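Local coordinates for protein unsaturated glucuronyl hydrolase (Streptococcus agalactiae, PDB 2ZZR) that hydrolyses unsaturated disaccharides of chondroitin, hyaluronan and heparin, releasing the unsaturated uronic acid from (1->3)- and (1->4)-linked substrates, at residues N57-V62 against A353-L358; L36-I41 against Y346-L351. One frame throughout, in Å; residues are numbered along the deposited sequence.

Contact 1: residues N57-V62 against A353-L358; sequences NNIYKV and AGRPLL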
ATOM      1  N   ASN A  57      -2.796  10.844 -19.679  1.00 21.68           N
ATOM      2  CA  ASN A  57      -3.568  10.232 -20.766  1.00 22.88           C
ATOM      3  C   ASN A  57      -3.197   8.749 -20.934  1.00 22.62           C
ATOM      4  O   ASN A  57      -3.044   8.238 -22.051  1.00 22.49           O
ATOM      5  CB  ASN A  57      -3.407  11.029 -22.072  1.00 23.52           C
ATOM      6  CG  ASN A  57      -3.851  12.483 -21.931  1.00 25.72           C
ATOM      7  OD1 ASN A  57      -3.132  13.403 -22.329  1.00 29.70           O
ATOM      8  ND2 ASN A  57      -5.034  12.695 -21.352  1.00 28.40           N
ATOM      9  N   ASN A  58      -3.026   8.086 -19.788  1.00 22.37           N
ATOM     10  CA  ASN A  58      -2.666   6.660 -19.691  1.00 22.20           C
ATOM     11  C   ASN A  58      -1.269   6.270 -20.167  1.00 21.93           C
ATOM     12  O   ASN A  58      -0.974   5.084 -20.351  1.00 22.16           O
ATOM     13  CB  ASN A  58      -3.766   5.765 -20.272  1.00 22.30           C
ATOM     14  CG  ASN A  58      -4.983   5.711 -19.376  1.00 22.84           C
ATOM     15  OD1 ASN A  58      -4.859   5.784 -18.149  1.00 23.71           O
ATOM     16  ND2 ASN A  58      -6.164   5.597 -19.973  1.00 23.37           N
ATOM     17  N   ILE A  59      -0.403   7.268 -20.320  1.00 21.53           N
ATOM     18  CA  ILE A  59       1.007   7.039 -20.613  1.00 21.33           C
ATOM     19  C   ILE A  59       1.890   7.661 -19.524  1.00 21.08           C
ATOM     20  O   ILE A  59       1.828   8.872 -19.277  1.00 21.07           O
ATOM     21  CB  ILE A  59       1.405   7.604 -22.020  1.00 21.49           C
ATOM     22  CG1 ILE A  59       0.529   6.996 -23.136  1.00 21.70           C
ATOM     23  CG2 ILE A  59       2.902   7.433 -22.280  1.00 21.15           C
ATOM     24  CD1 ILE A  59       0.693   5.485 -23.360  1.00 21.88           C
ATOM     25  N   TYR A  60       2.703   6.830 -18.871  1.00 20.49           N
ATOM     26  CA  TYR A  60       3.676   7.321 -17.898  1.00 20.11           C
ATOM     27  C   TYR A  60       4.675   8.241 -18.576  1.00 20.44           C
ATOM     28  O   TYR A  60       5.014   8.044 -19.741  1.00 20.29           O
ATOM     29  CB  TYR A  60       4.466   6.174 -17.274  1.00 19.89           C
ATOM     30  CG  TYR A  60       3.737   5.380 -16.219  1.00 19.04           C
ATOM     31  CD1 TYR A  60       3.422   5.947 -14.979  1.00 18.87           C
ATOM     32  CD2 TYR A  60       3.390   4.046 -16.445  1.00 19.29           C
ATOM     33  CE1 TYR A  60       2.759   5.207 -14.000  1.00 18.04           C
ATOM     34  CE2 TYR A  60       2.727   3.299 -15.473  1.00 18.39           C
ATOM     35  CZ  TYR A  60       2.416   3.887 -14.259  1.00 19.17           C
ATOM     36  OH  TYR A  60       1.762   3.153 -13.298  1.00 18.20           O
ATOM     37  N   LYS A  61       5.134   9.247 -17.840  1.00 20.66           N
ATOM     38  CA  LYS A  61       6.350   9.952 -18.198  1.00 21.13           C
ATOM     39  C   LYS A  61       7.528   9.275 -17.503  1.00 20.83           C
ATOM     40  O   LYS A  61       7.341   8.395 -16.652  1.00 20.69           O
ATOM     41  CB  LYS A  61       6.249  11.444 -17.849  1.00 21.02           C
ATOM     42  CG  LYS A  61       5.364  12.220 -18.817  1.00 21.88           C
ATOM     43  CD  LYS A  61       5.089  13.645 -18.352  1.00 22.29           C
ATOM     44  CE  LYS A  61       4.013  14.269 -19.217  1.00 24.99           C
ATOM     45  NZ  LYS A  61       3.609  15.611 -18.719  1.00 27.73           N
ATOM     46  N   VAL A  62       8.737   9.676 -17.881  1.00 20.64           N
ATOM     47  CA  VAL A  62       9.962   9.079 -17.362  1.00 20.38           C
ATOM     48  C   VAL A  62      10.656  10.061 -16.421  1.00 20.31           C
ATOM     49  O   VAL A  62      10.771  11.253 -16.739  1.00 20.44           O
ATOM     50  CB  VAL A  62      10.920   8.679 -18.515  1.00 20.42           C
ATOM     51  CG1 VAL A  62      12.137   7.965 -17.972  1.00 20.25           C
ATOM     52  CG2 VAL A  62      10.197   7.800 -19.531  1.00 20.42           C
ATOM     53  N   ALA A 353       4.152   1.287 -25.316  1.00 26.36           N
ATOM     54  CA  ALA A 353       5.117   1.887 -24.393  1.00 25.55           C
ATOM     55  C   ALA A 353       4.483   2.905 -23.443  1.00 24.86           C
ATOM     56  O   ALA A 353       3.749   3.798 -23.871  1.00 24.81           O
ATOM     57  CB  ALA A 353       6.278   2.518 -25.167  1.00 25.65           C
ATOM     58  N   GLY A 354       4.753   2.735 -22.150  1.00 24.15           N
ATOM     59  CA  GLY A 354       4.305   3.680 -21.126  1.00 22.67           C
ATOM     60  C   GLY A 354       2.923   3.468 -20.530  1.00 21.89           C
ATOM     61  O   GLY A 354       2.533   4.196 -19.619  1.00 21.77           O
ATOM     62  N   ARG A 355       2.174   2.490 -21.038  1.00 21.08           N
ATOM     63  CA  ARG A 355       0.867   2.152 -20.463  1.00 20.18           C
ATOM     64  C   ARG A 355       1.066   1.539 -19.072  1.00 19.31           C
ATOM     65  O   ARG A 355       2.109   0.936 -18.806  1.00 19.07           O
ATOM     66  CB  ARG A 355       0.098   1.171 -21.358  1.00 20.43           C
ATOM     67  CG  ARG A 355      -0.369   1.730 -22.708  1.00 21.45           C
ATOM     68  CD  ARG A 355      -1.645   2.543 -22.623  1.00 22.32           C
ATOM     69  NE  ARG A 355      -2.831   1.730 -22.341  1.00 23.32           N
ATOM     70  CZ  ARG A 355      -4.079   2.182 -22.395  1.00 22.86           C
ATOM     71  NH1 ARG A 355      -5.092   1.373 -22.118  1.00 23.33           N
ATOM     72  NH2 ARG A 355      -4.319   3.443 -22.732  1.00 23.40           N
ATOM     73  N   PRO A 356       0.070   1.707 -18.179  1.00 18.54           N
ATOM     74  CA  PRO A 356       0.138   1.089 -16.861  1.00 18.01           C
ATOM     75  C   PRO A 356      -0.418  -0.335 -16.897  1.00 17.78           C
ATOM     76  O   PRO A 356      -0.986  -0.752 -17.906  1.00 17.85           O
ATOM     77  CB  PRO A 356      -0.775   1.983 -16.022  1.00 18.13           C
ATOM     78  CG  PRO A 356      -1.825   2.427 -16.978  1.00 18.01           C
ATOM     79  CD  PRO A 356      -1.168   2.491 -18.349  1.00 18.65           C
ATOM     80  N   LEU A 357      -0.255  -1.074 -15.805  1.00 17.43           N
ATOM     81  CA  LEU A 357      -0.848  -2.403 -15.698  1.00 17.20           C
ATOM     82  C   LEU A 357      -2.344  -2.303 -15.441  1.00 17.08           C
ATOM     83  O   LEU A 357      -3.126  -3.149 -15.890  1.00 17.03           O
ATOM     84  CB  LEU A 357      -0.176  -3.194 -14.566  1.00 16.92           C
ATOM     85  CG  LEU A 357       1.346  -3.345 -14.574  1.00 17.05           C
ATOM     86  CD1 LEU A 357       1.775  -4.275 -13.464  1.00 16.52           C
ATOM     87  CD2 LEU A 357       1.843  -3.861 -15.939  1.00 17.66           C
ATOM     88  N   LEU A 358      -2.727  -1.249 -14.721  1.00 17.00           N
ATOM     89  CA  LEU A 358      -4.075  -1.073 -14.206  1.00 17.45           C
ATOM     90  C   LEU A 358      -4.539   0.359 -14.472  1.00 17.79           C
ATOM     91  O   LEU A 358      -3.814   1.312 -14.192  1.00 17.80           O
ATOM     92  CB  LEU A 358      -4.082  -1.367 -12.695  1.00 17.44           C
ATOM     93  CG  LEU A 358      -5.396  -1.367 -11.903  1.00 17.52           C
ATOM     94  CD1 LEU A 358      -6.291  -2.546 -12.265  1.00 17.76           C
ATOM     95  CD2 LEU A 358      -5.107  -1.368 -10.400  1.00 17.25           C
TER
HETATM   96  O   HOH W   1      -3.051   5.914 -23.776  1.00 35.52           O
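Tyr60 and Arg355 reach across this contact from opposite segments, and the carbonyl of Gly354 joins the two segments. The one direct hydrogen bond is nearly straight: Tyr60 N donates to Gly354 O over 2.7 Å, at 171°. The same oxygen lies 3.4 Å from Ile59 CA in a CA-H...O contact. Gly354, whose backbone angles (88°/-4°) suit glycine, lies close against Ile59. The phenol of Tyr60 crosses the pyrrolidine of Pro356 obliquely, Tyr60 CE2 lying 3.8 Å from Pro356 CB, while Arg355 O sits at the ring edge. Arg355 starts away from the strand but bends at chi2 and chi3, and its guanidinium comes back to Asn58, where Arg355 NH2 is 3.4 Å from Asn58 CB and the amide stands steeply across the guanidinium plane. Its NE bonds to Asn348 OD1, and a water at the guanidinium edge takes a bond from Arg355 NH2 and donates to Asn57 O. Ile59 CD1 packs on Arg355 CD at 3.8 Å. Asn58 O is buried without a conventional partner, facing Arg355 CA in a straight CA-H...O contact. Segment 57-62 supplies the turn and second strand of the antiparallel hairpin 50-56/59-63, and the loop 353-358 packs on it. Around this junction, Asn42 of helix 25-46 binds Gly354 N and Arg355 O, Asp379 of helix 376-390 takes the Tyr60 hydroxyl, and strand 50-56 packs against the phenol.

Contact 2: residues L36-I41 against Y346-L351; sequences LKQLYI and YSNNEL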
ATOM      1  N   LEU A  36       2.835  -8.832 -17.465  1.00 20.89           N
ATOM      2  CA  LEU A  36       4.253  -8.989 -17.794  1.00 21.44           C
ATOM      3  C   LEU A  36       4.604  -8.507 -19.204  1.00 21.52           C
ATOM      4  O   LEU A  36       5.671  -7.932 -19.410  1.00 21.65           O
ATOM      5  CB  LEU A  36       4.718 -10.432 -17.570  1.00 21.38           C
ATOM      6  CG  LEU A  36       5.434 -10.642 -16.233  1.00 21.50           C
ATOM      7  CD1 LEU A  36       4.583 -10.197 -15.029  1.00 21.75           C
ATOM      8  CD2 LEU A  36       5.887 -12.088 -16.072  1.00 22.05           C
ATOM      9  N   LYS A  37       3.698  -8.725 -20.153  1.00 21.86           N
ATOM     10  CA  LYS A  37       3.865  -8.206 -21.516  1.00 22.18           C
ATOM     11  C   LYS A  37       4.023  -6.685 -21.496  1.00 22.19           C
ATOM     12  O   LYS A  37       4.882  -6.135 -22.190  1.00 22.29           O
ATOM     13  CB  LYS A  37       2.685  -8.605 -22.399  1.00 22.52           C
ATOM     14  CG  LYS A  37       2.712 -10.064 -22.841  1.00 24.03           C
ATOM     15  CD  LYS A  37       1.461 -10.409 -23.607  1.00 26.53           C
ATOM     16  CE  LYS A  37       1.402 -11.895 -23.926  1.00 27.85           C
ATOM     17  NZ  LYS A  37       0.112 -12.219 -24.598  1.00 28.83           N
ATOM     18  N   GLN A  38       3.210  -6.015 -20.678  1.00 21.94           N
ATOM     19  CA  GLN A  38       3.332  -4.566 -20.496  1.00 21.79           C
ATOM     20  C   GLN A  38       4.633  -4.183 -19.787  1.00 21.96           C
ATOM     21  O   GLN A  38       5.277  -3.205 -20.161  1.00 21.88           O
ATOM     22  CB  GLN A  38       2.118  -3.993 -19.750  1.00 21.67           C
ATOM     23  CG  GLN A  38       2.040  -2.453 -19.779  1.00 21.11           C
ATOM     24  CD  GLN A  38       2.031  -1.900 -21.199  1.00 20.39           C
ATOM     25  OE1 GLN A  38       1.084  -2.123 -21.955  1.00 22.07           O
ATOM     26  NE2 GLN A  38       3.090  -1.176 -21.564  1.00 20.05           N
ATOM     27  N   LEU A  39       5.028  -4.957 -18.776  1.00 22.04           N
ATOM     28  CA  LEU A  39       6.268  -4.683 -18.047  1.00 22.40           C
ATOM     29  C   LEU A  39       7.503  -4.781 -18.938  1.00 23.03           C
ATOM     30  O   LEU A  39       8.407  -3.952 -18.839  1.00 23.17           O
ATOM     31  CB  LEU A  39       6.425  -5.599 -16.824  1.00 22.42           C
ATOM     32  CG  LEU A  39       5.506  -5.349 -15.617  1.00 22.16           C
ATOM     33  CD1 LEU A  39       5.905  -6.274 -14.475  1.00 21.94           C
ATOM     34  CD2 LEU A  39       5.550  -3.888 -15.153  1.00 21.66           C
ATOM     35  N   TYR A  40       7.532  -5.784 -19.816  1.00 23.46           N
ATOM     36  CA  TYR A  40       8.661  -5.942 -20.737  1.00 24.11           C
ATOM     37  C   TYR A  40       8.773  -4.783 -21.725  1.00 24.34           C
ATOM     38  O   TYR A  40       9.876  -4.292 -21.987  1.00 25.04           O
ATOM     39  CB  TYR A  40       8.590  -7.286 -21.466  1.00 24.08           C
ATOM     40  CG  TYR A  40       9.174  -8.425 -20.662  1.00 24.16           C
ATOM     41  CD1 TYR A  40       8.346  -9.324 -19.993  1.00 24.54           C
ATOM     42  CD2 TYR A  40      10.555  -8.594 -20.558  1.00 24.39           C
ATOM     43  CE1 TYR A  40       8.876 -10.372 -19.250  1.00 24.89           C
ATOM     44  CE2 TYR A  40      11.094  -9.639 -19.817  1.00 25.27           C
ATOM     45  CZ  TYR A  40      10.247 -10.523 -19.165  1.00 24.45           C
ATOM     46  OH  TYR A  40      10.768 -11.565 -18.435  1.00 24.57           O
ATOM     47  N   ILE A  41       7.628  -4.349 -22.244  1.00 24.57           N
ATOM     48  CA  ILE A  41       7.524  -3.158 -23.098  1.00 24.83           C
ATOM     49  C   ILE A  41       8.015  -1.907 -22.352  1.00 24.98           C
ATOM     50  O   ILE A  41       8.712  -1.066 -22.926  1.00 25.12           O
ATOM     51  CB  ILE A  41       6.073  -2.985 -23.627  1.00 24.77           C
ATOM     52  CG1 ILE A  41       5.758  -4.064 -24.674  1.00 24.61           C
ATOM     53  CG2 ILE A  41       5.839  -1.581 -24.210  1.00 25.02           C
ATOM     54  CD1 ILE A  41       4.303  -4.145 -25.075  1.00 25.07           C
ATOM     55  N   TYR A 346     -10.609  -3.553 -15.461  1.00 21.16           N
ATOM     56  CA  TYR A 346      -9.726  -2.417 -15.188  1.00 20.71           C
ATOM     57  C   TYR A 346      -8.268  -2.590 -15.606  1.00 20.90           C
ATOM     58  O   TYR A 346      -7.515  -1.613 -15.662  1.00 20.90           O
ATOM     59  CB  TYR A 346      -9.840  -2.002 -13.713  1.00 20.06           C
ATOM     60  CG  TYR A 346     -11.205  -1.459 -13.368  1.00 19.62           C
ATOM     61  CD1 TYR A 346     -11.497  -0.106 -13.546  1.00 19.14           C
ATOM     62  CD2 TYR A 346     -12.214  -2.293 -12.882  1.00 18.90           C
ATOM     63  CE1 TYR A 346     -12.756   0.404 -13.245  1.00 18.94           C
ATOM     64  CE2 TYR A 346     -13.483  -1.790 -12.576  1.00 19.67           C
ATOM     65  CZ  TYR A 346     -13.741  -0.438 -12.764  1.00 19.22           C
ATOM     66  OH  TYR A 346     -14.979   0.085 -12.468  1.00 19.76           O
ATOM     67  N   SER A 347      -7.869  -3.824 -15.910  1.00 21.26           N
ATOM     68  CA  SER A 347      -6.494  -4.092 -16.320  1.00 21.85           C
ATOM     69  C   SER A 347      -6.243  -3.627 -17.755  1.00 22.48           C
ATOM     70  O   SER A 347      -7.160  -3.621 -18.587  1.00 22.34           O
ATOM     71  CB  SER A 347      -6.145  -5.574 -16.164  1.00 21.94           C
ATOM     72  OG  SER A 347      -6.948  -6.373 -17.009  1.00 22.23           O
ATOM     73  N   ASN A 348      -5.000  -3.239 -18.021  1.00 23.13           N
ATOM     74  CA  ASN A 348      -4.589  -2.721 -19.324  1.00 24.15           C
ATOM     75  C   ASN A 348      -4.629  -3.765 -20.435  1.00 25.14           C
ATOM     76  O   ASN A 348      -4.054  -4.849 -20.309  1.00 25.11           O
ATOM     77  CB  ASN A 348      -3.178  -2.140 -19.238  1.00 23.94           C
ATOM     78  CG  ASN A 348      -2.648  -1.678 -20.588  1.00 23.47           C
ATOM     79  OD1 ASN A 348      -3.286  -0.889 -21.276  1.00 23.45           O
ATOM     80  ND2 ASN A 348      -1.477  -2.171 -20.964  1.00 23.94           N
ATOM     81  N   ASN A 349      -5.289  -3.408 -21.533  1.00 26.37           N
ATOM     82  CA  ASN A 349      -5.355  -4.266 -22.714  1.00 27.50           C
ATOM     83  C   ASN A 349      -4.495  -3.768 -23.874  1.00 28.38           C
ATOM     84  O   ASN A 349      -4.072  -4.557 -24.724  1.00 28.82           O
ATOM     85  CB  ASN A 349      -6.807  -4.456 -23.153  1.00 27.80           C
ATOM     86  CG  ASN A 349      -7.582  -5.366 -22.218  1.00 28.36           C
ATOM     87  OD1 ASN A 349      -7.099  -6.430 -21.828  1.00 30.30           O
ATOM     88  ND2 ASN A 349      -8.789  -4.953 -21.853  1.00 29.37           N
ATOM     89  N   GLU A 350      -4.223  -2.465 -23.900  1.00 28.74           N
ATOM     90  CA  GLU A 350      -3.440  -1.880 -24.985  1.00 29.50           C
ATOM     91  C   GLU A 350      -1.947  -1.939 -24.678  1.00 28.95           C
ATOM     92  O   GLU A 350      -1.442  -1.189 -23.837  1.00 28.75           O
ATOM     93  CB  GLU A 350      -3.891  -0.445 -25.272  1.00 29.51           C
ATOM     94  CG  GLU A 350      -3.336   0.115 -26.581  1.00 30.93           C
ATOM     95  CD  GLU A 350      -3.664   1.581 -26.800  1.00 31.38           C
ATOM     96  OE1 GLU A 350      -3.119   2.161 -27.765  1.00 35.31           O
ATOM     97  OE2 GLU A 350      -4.463   2.154 -26.024  1.00 34.61           O
ATOM     98  N   LEU A 351      -1.246  -2.837 -25.366  1.00 28.58           N
ATOM     99  CA  LEU A 351       0.173  -3.066 -25.112  1.00 28.41           C
ATOM    100  C   LEU A 351       1.061  -2.126 -25.923  1.00 28.46           C
ATOM    101  O   LEU A 351       1.554  -2.487 -26.998  1.00 28.52           O
ATOM    102  CB  LEU A 351       0.549  -4.531 -25.379  1.00 28.41           C
ATOM    103  CG  LEU A 351      -0.103  -5.640 -24.544  1.00 28.82           C
ATOM    104  CD1 LEU A 351       0.375  -6.996 -25.034  1.00 28.81           C
ATOM    105  CD2 LEU A 351       0.172  -5.479 -23.052  1.00 28.68           C
TER
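Gln38 and Leu351 centre a mixed polar and apolar contact at the periphery of the barrel, where helix 25-46 meets the loop that follows helix 328-346. Leu351 buries more surface here than any other residue. Its CD1 lies 3.9 Å from Lys37 CD, against the aliphatic part of Lys37, whose amine lies beyond the contact. Ile41 crosses Leu351 at about a right angle, and Ile41 CD1 lies 3.8 Å from Leu351 CB. Gln38 has CG anti to its backbone N (chi1 -168°) and bends at chi2, and its OE1 stands 3.6 Å from Leu351 CD2. The same oxygen is 2.7 Å from Asn348 ND2; the two side chains cross at about a right angle, their amide planes 55° apart. In this alpha/alpha barrel of glycoside hydrolase family 88, the contact ties a helix near the N-terminus to a connection in the C-terminal part of the chain. Asn348 shapes that connection: ND2 donates to Glu350 O at 3.0 Å, with the acceptor close to the amide plane but the donor well above the carbonyl plane, and OD1 accepts a weak bond from Glu350 N as well as one from Arg355 NE. The other end of the glutamine amide is gripped twice, NE2 bonding to Ile352 O and to Asn42 OD1 one helical turn on.

In the fold
Contacts 1 and 2 touch, their centres about 9 Å apart, because both draw on the connection between helix 328-346 and strand 361-362. Within it the chain doubles back: Asn348 N approaches Leu357 O at 2.8 Å, a probable hydrogen bond, and the Asn348 side chain meets Arg355, so one asparagine serves both contacts. Gln38 OE1 also packs against Arg355 CB, at 3.5 Å. Helix 25-46 spans the pair, with Gln38 in contact 2 and Asn42 holding the loop of contact 1. Contact 2 lies away from the annotated sites, whereas the Tyr60 side chain of contact 1 is about 12 Å from that of Arg246, a probable substrate-binding residue.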